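Local coordinates for transcriptional regulator, Crp/Fnr family (Eubacterium rectale ATCC 33656, PDB 3DV8), which probably acts as a Crp/Fnr-family transcriptional regulator, with a cyclic nucleotide-binding-type domain joined to a DNA-binding helix-turn-helix domain, at residues Q29-T35 and A97-L103; Q54-Y58 and I67-R71; Y70-D74 and E158-I162. All blocks are in the same frame, centred on the assembly; numbering follows the deposited sequence.

Overall arrangement
The three contacts come together where Q54, R71 and E98 meet, and all four segments of contacts 1 and 2 lie in the cyclic nucleotide-binding domain. Contact 1 pairs two chain runs at the edge of the cupin-like barrel, and contact 2, the hairpin 55-60/66-72, is nested within the chain loop that contact 1 closes. Their centres are about 13 Å apart, joined by Q54, whose side-chain amide bonds to E98 and K99. Contact 3 shares Y70 and R71 with contact 2, about 9 Å between centres, and carries strand 66-72 over to helix 148-163 of the helix-turn-helix region. Contacts 1 and 3 lie about 14 Å apart, centre to centre, yet E98 OE1 reaches R71 NE at 2.8 Å.

Contact 1: Q29-T35 and A97-L103; sequences QHVKKGT and AEKDTDL
H30 turns its ring away from its own backbone N (chi1 178°) while D102 keeps CG beside its N (chi1 -68°), and these two torsions bring imidazole and carboxylate together across an antiparallel strand pair of the cupin-like cyclic nucleotide-binding domain. H30 ND1 donates in the ring plane to D102 OD1 at 2.8 Å, striking that oxygen from above the carboxylate plane. At the other end of the ring, a water bridges H30 NE2 and D100 OD2, so both ring nitrogens are engaged. On the opposite sheet face V31 packs inward: its CG1 lies 3.8 Å from A97 CB, its CG2 leans on L103 CD1, and both V31 and L103 touch I37 of strand 36-39, the next strand in the chain. Paired backbone hydrogen bonds join V31 to T101 and Q29 to L103, with H30 and D102 the non-hydrogen-bonded pair between them. Beyond V31 the chain makes a type II turn from K32 to T35, where T35 OG1 reaches back to K32 O at 2.8 Å. D100 OD1 takes the amide of K33 on its anti side (K33 N to D100 OD1, 2.9 Å), pinning the start of the turn. Past this bond, G34 N donates to A97 O in the carbonyl plane, 2.7 Å away.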
loop_
_atom_site.group_PDB
_atom_site.type_symbol
_atom_site.label_atom_id
_atom_site.label_comp_id
_atom_site.label_asym_id
_atom_site.label_seq_id
_atom_site.Cartn_x
_atom_site.Cartn_y
_atom_site.Cartn_z
ATOM N N GLN A 29 13.453 -13.315 22.155
ATOM C CA GLN A 29 12.822 -12.228 22.908
ATOM C C GLN A 29 11.359 -12.516 23.202
ATOM O O GLN A 29 10.610 -12.823 22.276
ATOM C CB GLN A 29 12.922 -10.951 22.068
ATOM C CG GLN A 29 12.455 -9.659 22.735
ATOM C CD GLN A 29 12.482 -8.440 21.805
ATOM O OE1 GLN A 29 12.797 -7.335 22.238
ATOM N NE2 GLN A 29 12.138 -8.635 20.535
ATOM N N HIS A 30 10.983 -12.453 24.484
ATOM C CA HIS A 30 9.588 -12.552 24.918
ATOM C C HIS A 30 9.144 -11.096 25.085
ATOM O O HIS A 30 9.760 -10.346 25.847
ATOM C CB HIS A 30 9.426 -13.339 26.232
ATOM C CG HIS A 30 8.005 -13.413 26.724
ATOM N ND1 HIS A 30 7.044 -14.204 26.125
ATOM C CD2 HIS A 30 7.383 -12.786 27.753
ATOM C CE1 HIS A 30 5.894 -14.057 26.757
ATOM N NE2 HIS A 30 6.075 -13.208 27.755
ATOM N N VAL A 31 8.088 -10.711 24.370
ATOM C CA VAL A 31 7.552 -9.343 24.365
ATOM C C VAL A 31 6.160 -9.350 24.993
ATOM O O VAL A 31 5.294 -10.069 24.517
ATOM C CB VAL A 31 7.452 -8.811 22.899
ATOM C CG1 VAL A 31 7.045 -7.356 22.873
ATOM C CG2 VAL A 31 8.780 -8.981 22.180
ATOM N N LYS A 32 5.948 -8.575 26.061
ATOM C CA LYS A 32 4.624 -8.488 26.711
ATOM C C LYS A 32 3.685 -7.616 25.873
ATOM O O LYS A 32 4.147 -6.747 25.118
ATOM C CB LYS A 32 4.714 -7.965 28.154
ATOM C CG LYS A 32 5.460 -8.906 29.092
ATOM C CD LYS A 32 5.305 -8.529 30.553
ATOM C CE LYS A 32 6.097 -9.486 31.456
ATOM N NZ LYS A 32 5.770 -9.341 32.909
ATOM N N LYS A 33 2.377 -7.854 26.017
ATOM C CA LYS A 33 1.371 -7.118 25.248
ATOM C C LYS A 33 1.371 -5.639 25.591
ATOM O O LYS A 33 1.488 -5.290 26.753
ATOM C CB LYS A 33 -0.043 -7.710 25.383
ATOM C CG LYS A 33 -0.795 -7.494 26.684
ATOM C CD LYS A 33 -2.186 -8.138 26.617
ATOM C CE LYS A 33 -3.189 -7.326 25.823
ATOM N NZ LYS A 33 -4.360 -8.177 25.453
ATOM N N GLY A 34 1.235 -4.796 24.572
ATOM C CA GLY A 34 1.301 -3.349 24.719
ATOM C C GLY A 34 2.686 -2.771 24.459
ATOM O O GLY A 34 2.825 -1.538 24.439
ATOM N N THR A 35 3.707 -3.623 24.268
ATOM C CA THR A 35 5.064 -3.152 23.983
ATOM C C THR A 35 5.176 -2.791 22.500
ATOM O O THR A 35 4.786 -3.581 21.629
ATOM C CB THR A 35 6.157 -4.215 24.269
ATOM O OG1 THR A 35 6.029 -4.723 25.601
ATOM C CG2 THR A 35 7.560 -3.632 24.078
ATOM N N ALA A 97 3.090 -5.434 20.157
ATOM C CA ALA A 97 2.536 -6.737 20.559
ATOM C C ALA A 97 1.102 -6.585 21.090
ATOM O O ALA A 97 0.884 -5.900 22.093
ATOM C CB ALA A 97 3.427 -7.394 21.637
ATOM N N GLU A 98 0.136 -7.210 20.416
ATOM C CA GLU A 98 -1.273 -7.232 20.880
ATOM C C GLU A 98 -1.544 -8.289 21.948
ATOM O O GLU A 98 -2.527 -8.181 22.682
ATOM C CB GLU A 98 -2.249 -7.425 19.727
ATOM C CG GLU A 98 -2.441 -6.198 18.922
ATOM C CD GLU A 98 -3.532 -6.378 17.905
ATOM O OE1 GLU A 98 -3.424 -7.301 17.056
ATOM O OE2 GLU A 98 -4.484 -5.575 17.960
ATOM N N LYS A 99 -0.733 -9.341 21.950
ATOM C CA LYS A 99 -0.731 -10.383 22.974
ATOM C C LYS A 99 0.734 -10.616 23.291
ATOM O O LYS A 99 1.604 -10.117 22.548
ATOM C CB LYS A 99 -1.378 -11.655 22.445
ATOM C CG LYS A 99 -2.865 -11.489 22.124
ATOM C CD LYS A 99 -3.466 -12.816 21.680
ATOM C CE LYS A 99 -4.975 -12.746 21.570
ATOM N NZ LYS A 99 -5.396 -11.885 20.469
ATOM N N ASP A 100 1.018 -11.319 24.394
ATOM C CA ASP A 100 2.406 -11.661 24.767
ATOM C C ASP A 100 2.979 -12.486 23.631
ATOM O O ASP A 100 2.365 -13.479 23.248
ATOM C CB ASP A 100 2.481 -12.470 26.065
ATOM C CG ASP A 100 2.162 -11.651 27.300
ATOM O OD1 ASP A 100 1.843 -10.446 27.199
ATOM O OD2 ASP A 100 2.239 -12.239 28.396
ATOM N N THR A 101 4.126 -12.073 23.095
ATOM C CA THR A 101 4.697 -12.711 21.910
ATOM C C THR A 101 6.153 -13.165 22.059
ATOM O O THR A 101 6.987 -12.432 22.590
ATOM C CB THR A 101 4.570 -11.763 20.699
ATOM O OG1 THR A 101 3.206 -11.332 20.584
ATOM C CG2 THR A 101 4.990 -12.457 19.407
ATOM N N ASP A 102 6.423 -14.386 21.592
ATOM C CA ASP A 102 7.768 -14.964 21.536
ATOM C C ASP A 102 8.273 -14.770 20.108
ATOM O O ASP A 102 7.692 -15.318 19.168
ATOM C CB ASP A 102 7.747 -16.453 21.886
ATOM C CG ASP A 102 7.401 -16.701 23.327
ATOM O OD1 ASP A 102 7.991 -16.030 24.203
ATOM O OD2 ASP A 102 6.565 -17.591 23.590
ATOM N N LEU A 103 9.344 -13.981 19.972
ATOM C CA LEU A 103 9.959 -13.641 18.689
ATOM C C LEU A 103 11.412 -14.096 18.611
ATOM O O LEU A 103 12.076 -14.295 19.627
ATOM C CB LEU A 103 10.008 -12.111 18.486
ATOM C CG LEU A 103 8.786 -11.207 18.410
ATOM C CD1 LEU A 103 7.992 -11.235 19.696
ATOM C CD2 LEU A 103 9.256 -9.782 18.150
HETATM O O HOH W 1 4.559 -12.366 30.031
#

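Contact 2: Q54-Y58 and I67-R71; sequences QLRTY and ITLYR
Q54 sets its amide NE2 over one face of the R71 guanidinium, 3.6 Å from R71 NE, where strand 55-60 pairs with strand 66-72 in an antiparallel beta hairpin carrying a classic bulge. Both groups donate to E98 OE1, from Q54 NE2 and R71 NE. L55 contributes backbone, its O lying against the CA of R71. R56 bends at chi2 (-142°), which swings its guanidinium across to T68: NE donates to T68 OG1 at 2.9 Å, close to the guanidinium plane, and NH2 adds a weak second bond. T68 OG1 also bonds to H178 of helix 172-179, while R56 NH1 pairs with E66 and lies over the centre of the Y58 ring. A leucine in place of R56 would probably leave E66 without this cationic mate and T68 OG1 without this donor, and set the Y58 ring free of its flat cover. T57 comes next, laying CB over the Y70 ring as a CH-pi contact, 3.7 Å from CB to the ring centroid. Its backbone N donates to Y70 O at 3.1 Å. The bulge is in strand 66-72, where L69 and Y70 both face T57; T57 O takes L69 N at 2.9 Å and, weakly, Y70 N at 3.5 Å. Y58 follows with a one-residue shift in register, its CB resting 3.4 Å from I67 O.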
loop_
_atom_site.group_PDB
_atom_site.type_symbol
_atom_site.label_atom_id
_atom_site.label_comp_id
_atom_site.label_asym_id
_atom_site.label_seq_id
_atom_site.Cartn_x
_atom_site.Cartn_y
_atom_site.Cartn_z
ATOM N N GLN A 54 0.969 -12.328 18.621
ATOM C CA GLN A 54 0.227 -11.442 17.734
ATOM C C GLN A 54 0.813 -10.019 17.752
ATOM O O GLN A 54 0.927 -9.411 18.823
ATOM C CB GLN A 54 -1.244 -11.442 18.155
ATOM C CG GLN A 54 -2.200 -10.723 17.192
ATOM C CD GLN A 54 -3.649 -10.783 17.662
ATOM O OE1 GLN A 54 -4.153 -11.841 18.042
ATOM N NE2 GLN A 54 -4.322 -9.649 17.627
ATOM N N LEU A 55 1.215 -9.536 16.565
ATOM C CA LEU A 55 1.776 -8.195 16.363
ATOM C C LEU A 55 0.825 -7.377 15.501
ATOM O O LEU A 55 0.078 -7.924 14.675
ATOM C CB LEU A 55 3.154 -8.246 15.696
ATOM C CG LEU A 55 4.271 -9.015 16.413
ATOM C CD1 LEU A 55 5.562 -8.938 15.582
ATOM C CD2 LEU A 55 4.507 -8.497 17.845
ATOM N N ARG A 56 0.877 -6.065 15.696
ATOM C CA ARG A 56 0.026 -5.127 14.997
ATOM C C ARG A 56 0.853 -3.989 14.378
ATOM O O ARG A 56 1.462 -3.201 15.117
ATOM C CB ARG A 56 -0.946 -4.557 16.014
ATOM C CG ARG A 56 -1.979 -3.594 15.464
ATOM C CD ARG A 56 -2.236 -2.462 16.432
ATOM N NE ARG A 56 -3.063 -1.425 15.819
ATOM C CZ ARG A 56 -3.256 -0.205 16.310
ATOM N NH1 ARG A 56 -2.626 0.203 17.402
ATOM N NH2 ARG A 56 -4.044 0.633 15.646
ATOM N N THR A 57 0.855 -3.910 13.036
ATOM C CA THR A 57 1.520 -2.837 12.296
ATOM C C THR A 57 0.476 -1.759 12.029
ATOM O O THR A 57 -0.576 -2.044 11.486
ATOM C CB THR A 57 2.141 -3.327 10.998
ATOM O OG1 THR A 57 3.137 -4.296 11.325
ATOM C CG2 THR A 57 2.798 -2.170 10.218
ATOM N N TYR A 58 0.770 -0.530 12.447
ATOM C CA TYR A 58 -0.132 0.604 12.272
ATOM C C TYR A 58 0.611 1.915 12.019
ATOM O O TYR A 58 1.852 1.990 12.126
ATOM C CB TYR A 58 -1.058 0.729 13.492
ATOM C CG TYR A 58 -0.411 1.086 14.830
ATOM C CD1 TYR A 58 0.363 0.151 15.542
ATOM C CD2 TYR A 58 -0.636 2.337 15.425
ATOM C CE1 TYR A 58 0.933 0.469 16.795
ATOM C CE2 TYR A 58 -0.071 2.666 16.666
ATOM C CZ TYR A 58 0.708 1.726 17.349
ATOM O OH TYR A 58 1.257 2.060 18.564
ATOM N N ILE A 67 -4.715 3.818 12.416
ATOM C CA ILE A 67 -5.386 2.786 11.593
ATOM C C ILE A 67 -4.417 1.593 11.436
ATOM O O ILE A 67 -3.245 1.797 11.132
ATOM C CB ILE A 67 -5.931 3.312 10.219
ATOM C CG1 ILE A 67 -6.773 2.229 9.519
ATOM C CG2 ILE A 67 -4.818 3.795 9.307
ATOM C CD1 ILE A 67 -7.480 2.695 8.239
ATOM N N THR A 68 -4.905 0.371 11.676
ATOM C CA THR A 68 -4.109 -0.860 11.526
ATOM C C THR A 68 -3.914 -1.186 10.039
ATOM O O THR A 68 -4.887 -1.255 9.286
ATOM C CB THR A 68 -4.797 -2.088 12.201
ATOM O OG1 THR A 68 -4.958 -1.833 13.601
ATOM C CG2 THR A 68 -3.994 -3.384 12.012
ATOM N N LEU A 69 -2.662 -1.380 9.631
ATOM C CA LEU A 69 -2.340 -1.773 8.269
ATOM C C LEU A 69 -2.569 -3.282 8.116
ATOM O O LEU A 69 -3.242 -3.721 7.187
ATOM C CB LEU A 69 -0.908 -1.381 7.902
ATOM C CG LEU A 69 -0.576 0.119 7.975
ATOM C CD1 LEU A 69 0.842 0.342 7.485
ATOM C CD2 LEU A 69 -1.539 0.971 7.161
ATOM N N TYR A 70 -2.009 -4.063 9.031
ATOM C CA TYR A 70 -2.161 -5.520 9.028
ATOM C C TYR A 70 -1.721 -6.078 10.369
ATOM O O TYR A 70 -1.114 -5.367 11.181
ATOM C CB TYR A 70 -1.316 -6.160 7.906
ATOM C CG TYR A 70 0.153 -5.785 7.960
ATOM C CD1 TYR A 70 1.059 -6.529 8.725
ATOM C CD2 TYR A 70 0.635 -4.667 7.253
ATOM C CE1 TYR A 70 2.407 -6.173 8.802
ATOM C CE2 TYR A 70 1.986 -4.303 7.308
ATOM C CZ TYR A 70 2.867 -5.058 8.094
ATOM O OH TYR A 70 4.199 -4.717 8.158
ATOM N N ARG A 71 -2.021 -7.355 10.573
ATOM C CA ARG A 71 -1.612 -8.102 11.758
ATOM C C ARG A 71 -0.729 -9.285 11.348
ATOM O O ARG A 71 -0.911 -9.872 10.274
ATOM C CB ARG A 71 -2.830 -8.591 12.533
ATOM C CG ARG A 71 -3.506 -7.519 13.375
ATOM C CD ARG A 71 -4.870 -8.017 13.836
ATOM N NE ARG A 71 -5.403 -7.369 15.036
ATOM C CZ ARG A 71 -6.650 -7.527 15.496
ATOM N NH1 ARG A 71 -7.571 -8.229 14.829
ATOM N NH2 ARG A 71 -7.012 -6.923 16.620
#

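Contact 3: Y70-D74 and E158-I162; sequences YRLFD and EETSI
R71 meets E158 and E159 through two long ion pairs that form a salt-bridge network between strand 66-72 and helix 148-163. The arginine chain runs extended from CG to NE and carries its guanidinium over to the helix. NH1 lies 3.3 Å from E158 OE2, a weak hydrogen bond as well as a salt bridge; the oxygen sits at the guanidinium edge, near its plane, but the carboxylate itself is turned 78° from that plane. E158 reaches there with an extended chain, CG anti to its own backbone N (chi1 -171°). E159 gets to the same group differently. Its chain folds at chi2, and OE1 comes to 3.3 Å from R71 NH2, the two side chains crossing at about a right angle. NE is paired with E98, so three carboxylates share one guanidinium, which would probably keep R71 charged.

The apolar part lies alongside these charges. I162, one turn after E158, offers CD1 to the edge of the F73 ring, 3.7 Å from CZ, near the ring plane, and the two side chains stand nearly perpendicular. Q54 touches both I162 and F73, tying this patch to the hairpin.

Backbone bonding plays no part across the gap. Strand and helix segments run almost parallel, 3° apart, but their axes stay 13.2 Å from each other, so long side chains span the distance. Such a side-chain bridge is one of the contacts that join the cyclic nucleotide-binding domain to what is, by family, the helix-turn-helix domain of a Crp/Fnr regulator, the two linked along the chain by the long helix 119-145.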
loop_
_atom_site.group_PDB
_atom_site.type_symbol
_atom_site.label_atom_id
_atom_site.label_comp_id
_atom_site.label_asym_id
_atom_site.label_seq_id
_atom_site.Cartn_x
_atom_site.Cartn_y
_atom_site.Cartn_z
ATOM N N TYR A 70 -2.009 -4.063 9.031
ATOM C CA TYR A 70 -2.161 -5.520 9.028
ATOM C C TYR A 70 -1.721 -6.078 10.369
ATOM O O TYR A 70 -1.114 -5.367 11.181
ATOM C CB TYR A 70 -1.316 -6.160 7.906
ATOM C CG TYR A 70 0.153 -5.785 7.960
ATOM C CD1 TYR A 70 1.059 -6.529 8.725
ATOM C CD2 TYR A 70 0.635 -4.667 7.253
ATOM C CE1 TYR A 70 2.407 -6.173 8.802
ATOM C CE2 TYR A 70 1.986 -4.303 7.308
ATOM C CZ TYR A 70 2.867 -5.058 8.094
ATOM O OH TYR A 70 4.199 -4.717 8.158
ATOM N N ARG A 71 -2.021 -7.355 10.573
ATOM C CA ARG A 71 -1.612 -8.102 11.758
ATOM C C ARG A 71 -0.729 -9.285 11.348
ATOM O O ARG A 71 -0.911 -9.872 10.274
ATOM C CB ARG A 71 -2.830 -8.591 12.533
ATOM C CG ARG A 71 -3.506 -7.519 13.375
ATOM C CD ARG A 71 -4.870 -8.017 13.836
ATOM N NE ARG A 71 -5.403 -7.369 15.036
ATOM C CZ ARG A 71 -6.650 -7.527 15.496
ATOM N NH1 ARG A 71 -7.571 -8.229 14.829
ATOM N NH2 ARG A 71 -7.012 -6.923 16.620
ATOM N N LEU A 72 0.230 -9.604 12.217
ATOM C CA LEU A 72 1.132 -10.740 12.060
ATOM C C LEU A 72 0.835 -11.712 13.216
ATOM O O LEU A 72 0.722 -11.285 14.371
ATOM C CB LEU A 72 2.588 -10.270 12.084
ATOM C CG LEU A 72 3.030 -9.242 11.033
ATOM C CD1 LEU A 72 4.472 -8.871 11.299
ATOM C CD2 LEU A 72 2.873 -9.764 9.601
ATOM N N PHE A 73 0.695 -13.001 12.888
ATOM C CA PHE A 73 0.375 -14.083 13.852
ATOM C C PHE A 73 1.531 -15.097 13.927
ATOM O O PHE A 73 2.618 -14.819 13.415
ATOM C CB PHE A 73 -0.933 -14.756 13.419
ATOM C CG PHE A 73 -2.089 -13.815 13.339
ATOM C CD1 PHE A 73 -2.806 -13.481 14.494
ATOM C CD2 PHE A 73 -2.463 -13.252 12.118
ATOM C CE1 PHE A 73 -3.894 -12.603 14.436
ATOM C CE2 PHE A 73 -3.554 -12.368 12.038
ATOM C CZ PHE A 73 -4.276 -12.042 13.199
ATOM N N ASP A 74 1.306 -16.248 14.578
ATOM C CA ASP A 74 2.309 -17.335 14.681
ATOM C C ASP A 74 2.799 -17.706 13.278
ATOM O O ASP A 74 1.984 -17.809 12.371
ATOM C CB ASP A 74 1.727 -18.604 15.353
ATOM C CG ASP A 74 1.207 -18.360 16.780
ATOM O OD1 ASP A 74 1.048 -17.194 17.194
ATOM O OD2 ASP A 74 0.944 -19.342 17.499
ATOM N N GLU A 158 -13.646 -10.576 12.774
ATOM C CA GLU A 158 -12.225 -10.931 12.829
ATOM C C GLU A 158 -11.789 -11.183 14.263
ATOM O O GLU A 158 -11.194 -12.232 14.530
ATOM C CB GLU A 158 -11.319 -9.854 12.222
ATOM C CG GLU A 158 -9.833 -10.300 12.062
ATOM C CD GLU A 158 -8.882 -9.170 11.668
ATOM O OE1 GLU A 158 -9.329 -8.072 11.275
ATOM O OE2 GLU A 158 -7.662 -9.394 11.751
ATOM N N GLU A 159 -12.050 -10.226 15.165
ATOM C CA GLU A 159 -11.649 -10.368 16.585
ATOM C C GLU A 159 -12.225 -11.600 17.269
ATOM O O GLU A 159 -11.508 -12.267 18.021
ATOM C CB GLU A 159 -11.956 -9.130 17.444
ATOM C CG GLU A 159 -10.902 -8.041 17.453
ATOM C CD GLU A 159 -9.649 -8.364 18.262
ATOM O OE1 GLU A 159 -8.886 -9.272 17.889
ATOM O OE2 GLU A 159 -9.374 -7.653 19.246
ATOM N N THR A 160 -13.501 -11.891 17.009
ATOM C CA THR A 160 -14.138 -13.086 17.558
ATOM C C THR A 160 -13.465 -14.376 17.042
ATOM O O THR A 160 -13.338 -15.336 17.808
ATOM C CB THR A 160 -15.681 -13.098 17.357
ATOM O OG1 THR A 160 -15.994 -12.852 15.986
ATOM C CG2 THR A 160 -16.343 -12.024 18.212
ATOM N N SER A 161 -13.008 -14.385 15.784
ATOM C CA SER A 161 -12.270 -15.546 15.224
ATOM C C SER A 161 -10.899 -15.720 15.870
ATOM O O SER A 161 -10.521 -16.842 16.213
ATOM C CB SER A 161 -12.098 -15.445 13.706
ATOM O OG SER A 161 -13.358 -15.512 13.076
ATOM N N ILE A 162 -10.182 -14.604 16.031
ATOM C CA ILE A 162 -8.845 -14.580 16.656
ATOM C C ILE A 162 -8.900 -15.033 18.118
ATOM O O ILE A 162 -8.100 -15.883 18.538
ATOM C CB ILE A 162 -8.211 -13.163 16.595
ATOM C CG1 ILE A 162 -7.891 -12.785 15.149
ATOM C CG2 ILE A 162 -6.926 -13.096 17.408
ATOM C CD1 ILE A 162 -7.476 -11.343 14.996
#